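Local coordinates for putative uncharacterized protein (Jonesia denitrificans, PDB 4KTB) that is of unknown function but belongs to the NUDIX hydrolase superfamily and may hydrolyse diadenosine tetraphosphate asymmetrically, at residues I56-A64 / N151-P160; I93-S104 / V140-Q150. All coordinates share one frame; numbering follows the deposited sequence.

Contact 1 of 2, residues I56-A64 / N151-P160; sequences IQVGLLLRA and NNLELTWLTP. With EDO (1,2-ethanediol), chain P.
Val-58, Leu-60 and Leu-62 form antiparallel hydrogen-bonded pairs with Leu-158, Thr-156 and Glu-154. Strands 56-64 and 154-158 thus lie as neighbours in one sheet. Val-58 N donates to Leu-158 O at 2.9 Å, and Leu-158 N returns the bond to Val-58 O. At the far end Leu-153 and Glu-154 share the place opposite Leu-62, a classic beta bulge. Leu-153 N reaches Leu-62 O at 2.7 Å; the bond from Glu-154 N is weak.

Aromatic packing centres on Trp-157. Its CG stands anti to the carbonyl carbon (chi1 -68°), which lays the indole across Gly-59. Gly-59 CA sits over one face, 3.9 Å from the centre of the six-membered ring, a CH-pi contact. A glycine in place of Trp-157 would probably leave Gly-59 CA uncovered and deprive Arg-48 of its cation-pi partner.

Leucines pack on both faces. Leu-61 CD2 meets Leu-155 CD1 at 3.7 Å, on the indole side. Leu-60 CD1 meets Leu-158 CD1 at 3.5 Å on the other.

Near the ends, Gln-57 OE1 accepts from Arg-48, while Gln-57 NE2 donates to O2 of the ethanediol at 3.1 Å. Asn-152 ND2 is hydrogen-bonded to Asp-96 OD1. Asn-152 OD1 lies 2.9 Å from Arg-63 NH1, the amide and guanidinium planes 19° apart. Paired backbone bonds thus join strands that rest on helix 85-97 through Leu-61 and Leu-155 and on Ile-168 through Leu-60 and Leu-158.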
loop_
_atom_site.group_PDB
_atom_site.type_symbol
_atom_site.label_atom_id
_atom_site.label_comp_id
_atom_site.label_asym_id
_atom_site.label_seq_id
_atom_site.Cartn_x
_atom_site.Cartn_y
_atom_site.Cartn_z
ATOM N N ILE A 56 -13.416 7.145 -12.948
ATOM C CA ILE A 56 -14.066 7.490 -14.213
ATOM C C ILE A 56 -13.445 8.731 -14.846
ATOM O O ILE A 56 -13.179 8.751 -16.054
ATOM C CB ILE A 56 -15.567 7.735 -14.033
ATOM C CG1 ILE A 56 -16.205 6.614 -13.208
ATOM C CG2 ILE A 56 -16.240 7.866 -15.392
ATOM C CD1 ILE A 56 -16.072 5.232 -13.853
ATOM N N GLN A 57 -13.239 9.772 -14.035
ATOM C CA GLN A 57 -12.490 10.954 -14.468
ATOM C C GLN A 57 -11.503 11.473 -13.422
ATOM O O GLN A 57 -11.619 11.166 -12.239
ATOM C CB GLN A 57 -13.424 12.094 -14.880
ATOM C CG GLN A 57 -14.135 11.900 -16.198
ATOM C CD GLN A 57 -15.016 13.079 -16.511
ATOM O OE1 GLN A 57 -15.756 13.563 -15.649
ATOM N NE2 GLN A 57 -14.921 13.572 -17.736
ATOM N N VAL A 58 -10.533 12.261 -13.882
ATOM C CA VAL A 58 -9.591 12.957 -13.000
ATOM C C VAL A 58 -9.795 14.451 -13.166
ATOM O O VAL A 58 -10.097 14.916 -14.269
ATOM C CB VAL A 58 -8.126 12.636 -13.359
ATOM C CG1 VAL A 58 -7.152 13.392 -12.457
ATOM C CG2 VAL A 58 -7.872 11.161 -13.249
ATOM N N GLY A 59 -9.631 15.209 -12.082
ATOM C CA GLY A 59 -9.812 16.647 -12.157
ATOM C C GLY A 59 -8.506 17.417 -12.202
ATOM O O GLY A 59 -7.771 17.436 -11.219
ATOM N N LEU A 60 -8.224 18.062 -13.332
ATOM C CA LEU A 60 -7.042 18.916 -13.465
ATOM C C LEU A 60 -7.434 20.385 -13.421
ATOM O O LEU A 60 -8.363 20.809 -14.105
ATOM C CB LEU A 60 -6.304 18.643 -14.783
ATOM C CG LEU A 60 -5.801 17.224 -15.029
ATOM C CD1 LEU A 60 -4.946 17.169 -16.275
ATOM C CD2 LEU A 60 -5.010 16.755 -13.824
ATOM N N LEU A 61 -6.716 21.155 -12.613
ATOM C CA LEU A 61 -6.933 22.590 -12.528
ATOM C C LEU A 61 -6.147 23.237 -13.640
ATOM O O LEU A 61 -5.064 22.777 -13.980
ATOM C CB LEU A 61 -6.430 23.103 -11.183
ATOM C CG LEU A 61 -7.128 22.487 -9.974
ATOM C CD1 LEU A 61 -6.387 22.808 -8.701
ATOM C CD2 LEU A 61 -8.532 23.031 -9.906
ATOM N N LEU A 62 -6.679 24.299 -14.222
ATOM C CA LEU A 62 -5.900 25.075 -15.174
ATOM C C LEU A 62 -5.478 26.393 -14.528
ATOM O O LEU A 62 -6.279 27.046 -13.856
ATOM C CB LEU A 62 -6.717 25.361 -16.430
ATOM C CG LEU A 62 -6.013 26.215 -17.487
ATOM C CD1 LEU A 62 -5.217 25.345 -18.462
ATOM C CD2 LEU A 62 -7.017 27.094 -18.225
ATOM N N ARG A 63 -4.221 26.782 -14.716
ATOM C CA ARG A 63 -3.761 28.074 -14.221
ATOM C C ARG A 63 -2.536 28.599 -14.950
ATOM O O ARG A 63 -2.025 27.964 -15.868
ATOM C CB ARG A 63 -3.525 28.057 -12.700
ATOM C CG ARG A 63 -2.422 27.146 -12.167
ATOM C CD ARG A 63 -2.201 27.466 -10.681
ATOM N NE ARG A 63 -1.532 26.403 -9.930
ATOM C CZ ARG A 63 -2.006 25.846 -8.817
ATOM N NH1 ARG A 63 -3.159 26.241 -8.302
ATOM N NH2 ARG A 63 -1.321 24.890 -8.212
ATOM N N ALA A 64 -2.087 29.780 -14.546
ATOM C CA ALA A 64 -0.894 30.367 -15.125
ATOM C C ALA A 64 0.333 29.862 -14.381
ATOM O O ALA A 64 0.285 29.572 -13.170
ATOM C CB ALA A 64 -0.957 31.876 -15.059
ATOM N N ASN A 151 -6.419 31.205 -7.600
ATOM C CA ASN A 151 -5.605 31.349 -8.803
ATOM C C ASN A 151 -5.867 30.268 -9.847
ATOM O O ASN A 151 -5.180 30.210 -10.864
ATOM C CB ASN A 151 -4.113 31.449 -8.463
ATOM C CG ASN A 151 -3.758 32.760 -7.782
ATOM O OD1 ASN A 151 -4.627 33.436 -7.232
ATOM N ND2 ASN A 151 -2.480 33.135 -7.830
ATOM N N ASN A 152 -6.867 29.424 -9.593
ATOM C CA ASN A 152 -7.271 28.406 -10.556
ATOM C C ASN A 152 -8.263 28.915 -11.598
ATOM O O ASN A 152 -9.401 29.238 -11.280
ATOM C CB ASN A 152 -7.855 27.200 -9.839
ATOM C CG ASN A 152 -6.831 26.483 -9.021
ATOM O OD1 ASN A 152 -5.746 26.212 -9.503
ATOM N ND2 ASN A 152 -7.153 26.196 -7.764
ATOM N N LEU A 153 -7.817 28.969 -12.844
ATOM C CA LEU A 153 -8.623 29.491 -13.934
ATOM C C LEU A 153 -9.777 28.573 -14.311
ATOM O O LEU A 153 -10.849 29.030 -14.689
ATOM C CB LEU A 153 -7.728 29.766 -15.139
ATOM C CG LEU A 153 -6.755 30.916 -14.864
ATOM C CD1 LEU A 153 -5.655 30.975 -15.902
ATOM C CD2 LEU A 153 -7.496 32.258 -14.806
ATOM N N GLU A 154 -9.569 27.273 -14.179
ATOM C CA GLU A 154 -10.559 26.314 -14.643
ATOM C C GLU A 154 -10.320 24.965 -13.983
ATOM O O GLU A 154 -9.257 24.735 -13.432
ATOM C CB GLU A 154 -10.465 26.180 -16.165
ATOM C CG GLU A 154 -11.729 25.660 -16.834
ATOM C CD GLU A 154 -12.716 26.759 -17.219
ATOM O OE1 GLU A 154 -13.031 26.864 -18.424
ATOM O OE2 GLU A 154 -13.190 27.504 -16.331
ATOM N N LEU A 155 -11.318 24.090 -14.035
ATOM C CA LEU A 155 -11.180 22.723 -13.563
ATOM C C LEU A 155 -11.576 21.782 -14.691
ATOM O O LEU A 155 -12.663 21.908 -15.256
ATOM C CB LEU A 155 -12.075 22.486 -12.351
ATOM C CG LEU A 155 -12.173 21.031 -11.906
ATOM C CD1 LEU A 155 -10.837 20.557 -11.386
ATOM C CD2 LEU A 155 -13.241 20.893 -10.842
ATOM N N THR A 156 -10.703 20.841 -15.032
ATOM C CA THR A 156 -10.966 19.980 -16.183
ATOM C C THR A 156 -11.155 18.523 -15.770
ATOM O O THR A 156 -10.279 17.928 -15.141
ATOM C CB THR A 156 -9.843 20.056 -17.229
ATOM O OG1 THR A 156 -9.421 21.417 -17.398
ATOM C CG2 THR A 156 -10.340 19.516 -18.555
ATOM N N TRP A 157 -12.303 17.952 -16.114
ATOM C CA TRP A 157 -12.542 16.543 -15.851
ATOM C C TRP A 157 -12.281 15.750 -17.113
ATOM O O TRP A 157 -12.929 15.958 -18.135
ATOM C CB TRP A 157 -13.967 16.329 -15.371
ATOM C CG TRP A 157 -14.209 16.910 -14.018
ATOM C CD1 TRP A 157 -14.836 18.086 -13.727
ATOM C CD2 TRP A 157 -13.803 16.353 -12.763
ATOM N NE1 TRP A 157 -14.860 18.287 -12.365
ATOM C CE2 TRP A 157 -14.224 17.236 -11.753
ATOM C CE3 TRP A 157 -13.123 15.188 -12.395
ATOM C CZ2 TRP A 157 -13.995 16.984 -10.398
ATOM C CZ3 TRP A 157 -12.891 14.948 -11.058
ATOM C CH2 TRP A 157 -13.329 15.834 -10.074
ATOM N N LEU A 158 -11.323 14.838 -17.032
ATOM C CA LEU A 158 -10.884 14.090 -18.197
ATOM C C LEU A 158 -10.928 12.605 -17.903
ATOM O O LEU A 158 -10.684 12.199 -16.770
ATOM C CB LEU A 158 -9.450 14.471 -18.518
ATOM C CG LEU A 158 -9.184 15.956 -18.663
ATOM C CD1 LEU A 158 -7.772 16.241 -18.212
ATOM C CD2 LEU A 158 -9.383 16.355 -20.107
ATOM N N THR A 159 -11.230 11.793 -18.918
ATOM C CA THR A 159 -11.068 10.350 -18.774
ATOM C C THR A 159 -9.578 10.121 -18.738
ATOM O O THR A 159 -8.823 10.994 -19.170
ATOM C CB THR A 159 -11.649 9.545 -19.957
ATOM O OG1 THR A 159 -10.961 9.899 -21.162
ATOM C CG2 THR A 159 -13.114 9.799 -20.112
ATOM N N PRO A 160 -9.151 8.957 -18.213
ATOM C CA PRO A 160 -7.742 8.574 -18.221
ATOM C C PRO A 160 -7.108 8.781 -19.582
ATOM O O PRO A 160 -6.031 9.376 -19.646
ATOM C CB PRO A 160 -7.804 7.090 -17.890
ATOM C CG PRO A 160 -8.919 7.019 -16.897
ATOM C CD PRO A 160 -9.940 8.050 -17.356
HETATM C C1 EDO P . -16.880 18.016 -16.536
HETATM O O1 EDO P . -18.097 17.738 -15.839
HETATM C C2 EDO P . -16.870 17.289 -17.876
HETATM O O2 EDO P . -17.050 15.883 -17.672
HETATM O O HOH W 1 -7.230 21.967 -16.535
#

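Contact 2 of 2, residues I93-S104 / V140-Q150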
loop_
_atom_site.group_PDB
_atom_site.type_symbol
_atom_site.label_atom_id
_atom_site.label_comp_id
_atom_site.label_asym_id
_atom_site.label_seq_id
_atom_site.Cartn_x
_atom_site.Cartn_y
_atom_site.Cartn_z
ATOM N N ILE A 93 -8.070 20.631 -0.546
ATOM C CA ILE A 93 -9.207 20.332 -1.405
ATOM C C ILE A 93 -10.215 21.482 -1.407
ATOM O O ILE A 93 -10.684 21.911 -2.462
ATOM C CB ILE A 93 -9.893 19.022 -0.980
ATOM C CG1 ILE A 93 -8.969 17.834 -1.229
ATOM C CG2 ILE A 93 -11.189 18.809 -1.743
ATOM C CD1 ILE A 93 -8.932 17.383 -2.683
ATOM N N GLU A 94 -10.549 21.978 -0.222
ATOM C CA GLU A 94 -11.459 23.106 -0.105
ATOM C C GLU A 94 -10.876 24.314 -0.832
ATOM O O GLU A 94 -11.563 24.983 -1.596
ATOM C CB GLU A 94 -11.662 23.426 1.375
ATOM C CG GLU A 94 -12.923 24.172 1.688
ATOM C CD GLU A 94 -12.733 25.666 1.655
ATOM O OE1 GLU A 94 -11.572 26.116 1.723
ATOM O OE2 GLU A 94 -13.745 26.398 1.569
ATOM N N LYS A 95 -9.591 24.562 -0.597
ATOM C CA LYS A 95 -8.867 25.701 -1.161
ATOM C C LYS A 95 -8.863 25.762 -2.687
ATOM O O LYS A 95 -8.947 26.845 -3.262
ATOM C CB LYS A 95 -7.423 25.707 -0.638
ATOM C CG LYS A 95 -6.515 26.752 -1.258
ATOM C CD LYS A 95 -5.189 26.814 -0.514
ATOM C CE LYS A 95 -4.183 27.649 -1.277
ATOM N NZ LYS A 95 -4.088 27.162 -2.678
ATOM N N ASP A 96 -8.763 24.613 -3.347
ATOM C CA ASP A 96 -8.668 24.585 -4.813
ATOM C C ASP A 96 -10.014 24.327 -5.512
ATOM O O ASP A 96 -10.222 24.754 -6.646
ATOM C CB ASP A 96 -7.627 23.535 -5.266
ATOM C CG ASP A 96 -6.208 24.095 -5.360
ATOM O OD1 ASP A 96 -6.041 25.261 -5.768
ATOM O OD2 ASP A 96 -5.250 23.364 -5.033
ATOM N N LEU A 97 -10.923 23.635 -4.825
ATOM C CA LEU A 97 -12.125 23.089 -5.473
ATOM C C LEU A 97 -13.431 23.562 -4.850
ATOM O O LEU A 97 -14.518 23.164 -5.282
ATOM C CB LEU A 97 -12.108 21.559 -5.443
ATOM C CG LEU A 97 -10.976 20.848 -6.187
ATOM C CD1 LEU A 97 -11.169 19.347 -6.106
ATOM C CD2 LEU A 97 -10.918 21.323 -7.645
ATOM N N GLY A 98 -13.322 24.391 -3.822
ATOM C CA GLY A 98 -14.497 24.888 -3.136
ATOM C C GLY A 98 -14.897 24.015 -1.959
ATOM O O GLY A 98 -14.467 22.863 -1.854
ATOM N N PRO A 99 -15.751 24.557 -1.079
ATOM C CA PRO A 99 -16.098 23.937 0.198
ATOM C C PRO A 99 -17.140 22.846 0.081
ATOM O O PRO A 99 -17.466 22.223 1.087
ATOM C CB PRO A 99 -16.685 25.102 0.982
ATOM C CG PRO A 99 -17.347 25.926 -0.069
ATOM C CD PRO A 99 -16.450 25.839 -1.271
ATOM N N VAL A 100 -17.666 22.618 -1.111
ATOM C CA VAL A 100 -18.657 21.568 -1.259
ATOM C C VAL A 100 -18.196 20.445 -2.190
ATOM O O VAL A 100 -19.022 19.709 -2.723
ATOM C CB VAL A 100 -20.007 22.121 -1.746
ATOM C CG1 VAL A 100 -20.604 23.067 -0.706
ATOM C CG2 VAL A 100 -19.835 22.828 -3.088
ATOM N N ALA A 101 -16.883 20.300 -2.370
ATOM C CA ALA A 101 -16.348 19.254 -3.244
ATOM C C ALA A 101 -16.623 17.861 -2.689
ATOM O O ALA A 101 -16.657 16.883 -3.426
ATOM C CB ALA A 101 -14.861 19.450 -3.453
ATOM N N LEU A 102 -16.814 17.794 -1.377
ATOM C CA LEU A 102 -17.080 16.537 -0.683
ATOM C C LEU A 102 -16.055 15.456 -0.995
ATOM O O LEU A 102 -16.398 14.407 -1.541
ATOM C CB LEU A 102 -18.468 16.000 -1.037
ATOM C CG LEU A 102 -19.685 16.888 -0.805
ATOM C CD1 LEU A 102 -20.962 16.158 -1.229
ATOM C CD2 LEU A 102 -19.751 17.303 0.654
ATOM N N PRO A 103 -14.794 15.704 -0.641
ATOM C CA PRO A 103 -13.776 14.683 -0.882
ATOM C C PRO A 103 -13.989 13.472 0.028
ATOM O O PRO A 103 -14.522 13.618 1.137
ATOM C CB PRO A 103 -12.487 15.396 -0.476
ATOM C CG PRO A 103 -12.932 16.457 0.518
ATOM C CD PRO A 103 -14.229 16.929 -0.046
ATOM N N SER A 104 -13.584 12.294 -0.438
ATOM C CA SER A 104 -13.457 11.141 0.443
ATOM C C SER A 104 -12.000 10.978 0.863
ATOM O O SER A 104 -11.211 10.346 0.163
ATOM C CB SER A 104 -13.948 9.876 -0.243
ATOM O OG SER A 104 -15.340 9.943 -0.466
ATOM N N VAL A 140 -7.911 11.249 -4.371
ATOM C CA VAL A 140 -9.052 11.683 -3.579
ATOM C C VAL A 140 -10.331 11.774 -4.415
ATOM O O VAL A 140 -10.459 12.635 -5.291
ATOM C CB VAL A 140 -8.795 13.016 -2.870
ATOM C CG1 VAL A 140 -9.957 13.323 -1.928
ATOM C CG2 VAL A 140 -7.477 12.984 -2.093
ATOM N N PRO A 141 -11.273 10.851 -4.169
ATOM C CA PRO A 141 -12.525 11.015 -4.896
ATOM C C PRO A 141 -13.243 12.193 -4.271
ATOM O O PRO A 141 -13.122 12.404 -3.056
ATOM C CB PRO A 141 -13.275 9.702 -4.621
ATOM C CG PRO A 141 -12.194 8.720 -4.193
ATOM C CD PRO A 141 -11.228 9.583 -3.423
ATOM N N VAL A 142 -13.919 12.980 -5.098
ATOM C CA VAL A 142 -14.744 14.067 -4.596
ATOM C C VAL A 142 -16.169 13.722 -4.909
ATOM O O VAL A 142 -16.484 13.317 -6.030
ATOM C CB VAL A 142 -14.393 15.417 -5.228
ATOM C CG1 VAL A 142 -13.180 15.998 -4.546
ATOM C CG2 VAL A 142 -14.147 15.252 -6.711
ATOM N N ARG A 143 -17.023 13.872 -3.904
ATOM C CA ARG A 143 -18.388 13.395 -4.000
ATOM C C ARG A 143 -19.371 14.527 -4.316
ATOM O O ARG A 143 -20.519 14.268 -4.680
ATOM C CB ARG A 143 -18.790 12.671 -2.705
ATOM C CG ARG A 143 -17.765 11.661 -2.183
ATOM C CD ARG A 143 -17.771 10.365 -2.976
ATOM N NE ARG A 143 -16.607 9.528 -2.672
ATOM C CZ ARG A 143 -16.517 8.229 -2.945
ATOM N NH1 ARG A 143 -15.418 7.555 -2.631
ATOM N NH2 ARG A 143 -17.530 7.611 -3.529
ATOM N N GLY A 144 -18.919 15.772 -4.196
ATOM C CA GLY A 144 -19.785 16.918 -4.429
ATOM C C GLY A 144 -19.362 17.780 -5.603
ATOM O O GLY A 144 -18.463 17.422 -6.362
ATOM N N ASP A 145 -20.012 18.924 -5.759
ATOM C CA ASP A 145 -19.705 19.805 -6.870
ATOM C C ASP A 145 -18.439 20.602 -6.565
ATOM O O ASP A 145 -18.171 20.959 -5.412
ATOM C CB ASP A 145 -20.891 20.733 -7.170
ATOM C CG ASP A 145 -22.132 19.975 -7.640
ATOM O OD1 ASP A 145 -22.195 19.612 -8.835
ATOM O OD2 ASP A 145 -23.052 19.750 -6.824
ATOM N N CYS A 146 -17.647 20.846 -7.604
ATOM C CA CYS A 146 -16.377 21.539 -7.465
ATOM C C CYS A 146 -16.366 22.772 -8.345
ATOM O O CYS A 146 -17.029 22.814 -9.381
ATOM C CB CYS A 146 -15.224 20.633 -7.898
ATOM S SG CYS A 146 -15.012 19.115 -6.985
ATOM N N SER A 147 -15.603 23.777 -7.944
ATOM C CA SER A 147 -15.368 24.906 -8.826
ATOM C C SER A 147 -13.962 25.410 -8.563
ATOM O O SER A 147 -13.562 25.545 -7.406
ATOM C CB SER A 147 -16.401 26.012 -8.617
ATOM O OG SER A 147 -16.387 26.518 -7.298
ATOM N N PRO A 148 -13.203 25.678 -9.635
ATOM C CA PRO A 148 -11.809 26.114 -9.486
ATOM C C PRO A 148 -11.715 27.401 -8.669
ATOM O O PRO A 148 -12.357 28.401 -9.010
ATOM C CB PRO A 148 -11.357 26.363 -10.932
ATOM C CG PRO A 148 -12.630 26.608 -11.694
ATOM C CD PRO A 148 -13.658 25.720 -11.033
ATOM N N GLN A 149 -10.925 27.383 -7.602
ATOM C CA GLN A 149 -10.845 28.542 -6.713
ATOM C C GLN A 149 -9.566 29.363 -6.861
ATOM O O GLN A 149 -8.537 28.870 -7.331
ATOM C CB GLN A 149 -10.972 28.108 -5.247
ATOM C CG GLN A 149 -12.126 27.163 -4.944
ATOM C CD GLN A 149 -13.453 27.872 -4.851
ATOM O OE1 GLN A 149 -14.420 27.486 -5.505
ATOM N NE2 GLN A 149 -13.512 28.905 -4.025
ATOM N N GLN A 150 -9.652 30.621 -6.437
ATOM C CA GLN A 150 -8.487 31.496 -6.305
ATOM C C GLN A 150 -7.677 31.636 -7.604
ATOM O O GLN A 150 -8.201 32.137 -8.608
ATOM C CB GLN A 150 -7.630 31.049 -5.106
ATOM C CG GLN A 150 -8.428 31.053 -3.785
ATOM C CD GLN A 150 -7.610 30.697 -2.544
ATOM O OE1 GLN A 150 -6.603 29.994 -2.622
ATOM N NE2 GLN A 150 -8.056 31.182 -1.387
HETATM O O HOH W 2 -16.942 22.884 -4.578
#
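Leu-97 O, at the end of helix 85-97, is approached by several groups. Ser-147 N donates to it at 2.9 Å, fairly straight at 163° but from above the carbonyl plane. A water also donates to Leu-97 O and to Asp-145 O, though its modelled distances are doubtfully short. Cys-146 CA adds a CA-H...O contact. One residue earlier, Asp-96 O takes Gln-149 N at 2.9 Å. The loop 142-150 thus runs past the C-terminal end of the helix. Gly-98 then leaves the helix with positive phi and starts a type I turn to Ala-101.

Gly-144 N donates to Ala-101 O at 2.6 Å, and Ser-104 N to Pro-141 O at 2.7 Å, nearly in line with the C=O bond. Gly-144 CA packs 3.5 Å from Leu-102 CD1 and makes a CA-H...O contact with Val-100 O, a fit too close for more than a hydrogen.

Inside, Cys-146 SG, anti to the carbonyl carbon (chi1 -61°), reaches Ala-101 CB at 3.6 Å and Leu-97 CD1 at 3.9 Å. Val-142 CG1 lies beside the same Ala-101 CB. Pro-103 CB packs on Val-140 CG1 at 3.6 Å.

Arg-143 presents its guanidinium edge to Ser-104, with a weak bond from NE to OG. Arg-143 of the second subunit is close by, a like charge. Backbone groups carry most of the polar load, so the join probably depends more on chain path than on charged side chains.

Overall arrangement
Contact 1 builds part of the sheet, and contact 2 joins helix 85-97 and the turn after it to the loop that leaves strand 133-141. Their centres are about 12 Å apart, and residues 140-150 run straight into 151-160. The two touch directly. Asn-152 ND2 probably bonds to Asp-96 OD1 (2.5 Å), Trp-157 CH2 packs on Val-142 CG2 (3.5 Å), and Leu-155 CD2 packs on Cys-146 CB (3.6 Å). The helix is thereby held against the face carrying Leu-61 and Leu-155; its place is consistent with that of the Nudix helix in relatives. The nearest atoms of the Arg-63 and Lys-95 side chains lie about 4 Å from bound sodium, too far for direct coordination.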